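Local coordinates for protein exotoxin 6 (Staphylococcus aureus subsp. aureus Mu50, PDB 4ZYS) that is an exotoxin of the staphylococcal superantigen-like family, joining an OB-fold to a beta-grasp domain, and probably binds host glycans or proteins, at residues S11-Y16 / G146-G151. Numbering follows the deposited sequence.
Sequences SELKHY and GLYSNG
With CG opposite its own carbonyl carbon (chi1 -53°), Tyr148 presents one face of its ring to Leu13 CB; in Leu13, chi1 of -60° sets CG beside the backbone N, and chi2 then brings CD1 to the CD1-CE1 side of that ring. Leu13 CB sits 3.6 Å from the centroid of the Tyr148 ring, only 5° off its normal, a CH-pi contact over the face, while Leu13 CD1 reaches Tyr148 CE1 at 3.7 Å. Leu147 covers the opposite face with its branching carbon CG, so two apolar leucines sandwich the ring.

Helix 10-17, near the N-terminus and grouped by sequence with the OB-fold domain, here packs on the C-terminal beta-grasp domain, as in related superantigen-like proteins. It meets a type II beta turn, Gly146 to Ser149, after helix 130-145. Positive phi suits Gly146; Tyr148, third in the turn, also adopts the left-handed conformation, with its ring directed at the helix. Its hydroxyl is hydrogen-bonded to Leu171 O and Arg138 NH1, which should hold the ring's far end in place. Beside the ring, Lys14 CB lies 3.8 Å from Tyr148 CB, and the methylenes of Lys14 run past Tyr148 O to Ser149 OG, 3.8 Å from Lys14 CE, a van der Waals approach.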
loop_
_atom_site.group_PDB
_atom_site.type_symbol
_atom_site.label_atom_id
_atom_site.label_comp_id
_atom_site.label_asym_id
_atom_site.label_seq_id
_atom_site.Cartn_x
_atom_site.Cartn_y
_atom_site.Cartn_z
ATOM N N SER A 11 -15.782 -1.960 -11.083
ATOM C CA SER A 11 -14.980 -1.755 -12.287
ATOM C C SER A 11 -13.877 -0.757 -11.995
ATOM O O SER A 11 -12.732 -0.986 -12.378
ATOM C CB SER A 11 -15.843 -1.270 -13.454
ATOM O OG SER A 11 -16.578 -2.328 -14.045
ATOM N N GLU A 12 -14.221 0.337 -11.283
ATOM C CA GLU A 12 -13.279 1.365 -10.841
ATOM C C GLU A 12 -12.241 0.750 -9.894
ATOM O O GLU A 12 -11.054 0.899 -10.134
ATOM C CB GLU A 12 -14.028 2.524 -10.154
ATOM C CG GLU A 12 -14.901 3.335 -11.110
ATOM C CD GLU A 12 -15.955 4.252 -10.509
ATOM O OE1 GLU A 12 -16.130 4.266 -9.266
ATOM O OE2 GLU A 12 -16.640 4.933 -11.305
ATOM N N LEU A 13 -12.682 0.025 -8.858
ATOM C CA LEU A 13 -11.806 -0.649 -7.881
ATOM C C LEU A 13 -10.921 -1.724 -8.569
ATOM O O LEU A 13 -9.716 -1.761 -8.344
ATOM C CB LEU A 13 -12.647 -1.256 -6.744
ATOM C CG LEU A 13 -13.505 -0.247 -5.933
ATOM C CD1 LEU A 13 -14.628 -0.944 -5.197
ATOM C CD2 LEU A 13 -12.678 0.563 -4.968
ATOM N N LYS A 14 -11.488 -2.508 -9.480
ATOM C CA LYS A 14 -10.722 -3.497 -10.230
ATOM C C LYS A 14 -9.622 -2.815 -11.057
ATOM O O LYS A 14 -8.468 -3.228 -10.969
ATOM C CB LYS A 14 -11.627 -4.338 -11.139
ATOM C CG LYS A 14 -11.017 -5.697 -11.485
ATOM C CD LYS A 14 -11.817 -6.408 -12.559
ATOM C CE LYS A 14 -11.251 -7.755 -12.954
ATOM N NZ LYS A 14 -10.057 -7.649 -13.852
ATOM N N HIS A 15 -9.980 -1.765 -11.826
ATOM C CA HIS A 15 -9.050 -1.037 -12.681
ATOM C C HIS A 15 -7.886 -0.451 -11.847
ATOM O O HIS A 15 -6.711 -0.685 -12.158
ATOM C CB HIS A 15 -9.787 0.068 -13.470
ATOM C CG HIS A 15 -8.863 0.888 -14.308
ATOM N ND1 HIS A 15 -8.373 0.413 -15.530
ATOM C CD2 HIS A 15 -8.284 2.083 -14.037
ATOM C CE1 HIS A 15 -7.563 1.362 -15.981
ATOM N NE2 HIS A 15 -7.474 2.385 -15.117
ATOM N N TYR A 16 -8.223 0.253 -10.755
ATOM C CA TYR A 16 -7.240 0.873 -9.871
ATOM C C TYR A 16 -6.298 -0.175 -9.275
ATOM O O TYR A 16 -5.072 -0.018 -9.373
ATOM C CB TYR A 16 -7.952 1.677 -8.756
ATOM C CG TYR A 16 -7.000 2.385 -7.826
ATOM C CD1 TYR A 16 -6.415 3.592 -8.185
ATOM C CD2 TYR A 16 -6.652 1.829 -6.599
ATOM C CE1 TYR A 16 -5.519 4.237 -7.344
ATOM C CE2 TYR A 16 -5.761 2.469 -5.744
ATOM C CZ TYR A 16 -5.188 3.667 -6.127
ATOM O OH TYR A 16 -4.306 4.302 -5.296
ATOM N N GLY A 146 -11.683 -13.725 -7.050
ATOM C CA GLY A 146 -12.614 -12.958 -7.867
ATOM C C GLY A 146 -13.172 -11.686 -7.254
ATOM O O GLY A 146 -14.299 -11.299 -7.576
ATOM N N LEU A 147 -12.398 -11.020 -6.381
ATOM C CA LEU A 147 -12.818 -9.741 -5.828
ATOM C C LEU A 147 -12.961 -8.708 -6.984
ATOM O O LEU A 147 -12.102 -8.632 -7.872
ATOM C CB LEU A 147 -11.822 -9.245 -4.760
ATOM C CG LEU A 147 -12.152 -7.895 -4.041
ATOM C CD1 LEU A 147 -13.385 -8.008 -3.101
ATOM C CD2 LEU A 147 -10.940 -7.411 -3.230
ATOM N N TYR A 148 -14.078 -7.961 -6.968
ATOM C CA TYR A 148 -14.461 -6.898 -7.920
ATOM C C TYR A 148 -14.908 -7.485 -9.246
ATOM O O TYR A 148 -14.876 -6.835 -10.288
ATOM C CB TYR A 148 -13.360 -5.843 -8.105
ATOM C CG TYR A 148 -12.862 -5.242 -6.808
ATOM C CD1 TYR A 148 -13.750 -4.851 -5.808
ATOM C CD2 TYR A 148 -11.502 -5.033 -6.592
ATOM C CE1 TYR A 148 -13.294 -4.325 -4.601
ATOM C CE2 TYR A 148 -11.040 -4.449 -5.415
ATOM C CZ TYR A 148 -11.937 -4.110 -4.416
ATOM O OH TYR A 148 -11.467 -3.583 -3.238
ATOM N N SER A 149 -15.409 -8.706 -9.171
ATOM C CA SER A 149 -16.057 -9.405 -10.268
ATOM C C SER A 149 -17.334 -10.010 -9.724
ATOM O O SER A 149 -17.370 -10.375 -8.541
ATOM C CB SER A 149 -15.141 -10.455 -10.873
ATOM O OG SER A 149 -14.085 -9.780 -11.536
ATOM N N ASN A 150 -18.398 -10.033 -10.550
ATOM C CA ASN A 150 -19.704 -10.621 -10.224
ATOM C C ASN A 150 -20.360 -9.996 -8.980
ATOM O O ASN A 150 -21.002 -10.704 -8.196
ATOM C CB ASN A 150 -19.591 -12.158 -10.034
ATOM C CG ASN A 150 -18.918 -12.892 -11.170
ATOM O OD1 ASN A 150 -19.541 -13.243 -12.185
ATOM N ND2 ASN A 150 -17.625 -13.137 -11.007
ATOM N N GLY A 151 -20.201 -8.686 -8.819
ATOM C CA GLY A 151 -20.766 -7.956 -7.689
ATOM C C GLY A 151 -20.097 -8.189 -6.342
ATOM O O GLY A 151 -20.683 -7.853 -5.304
#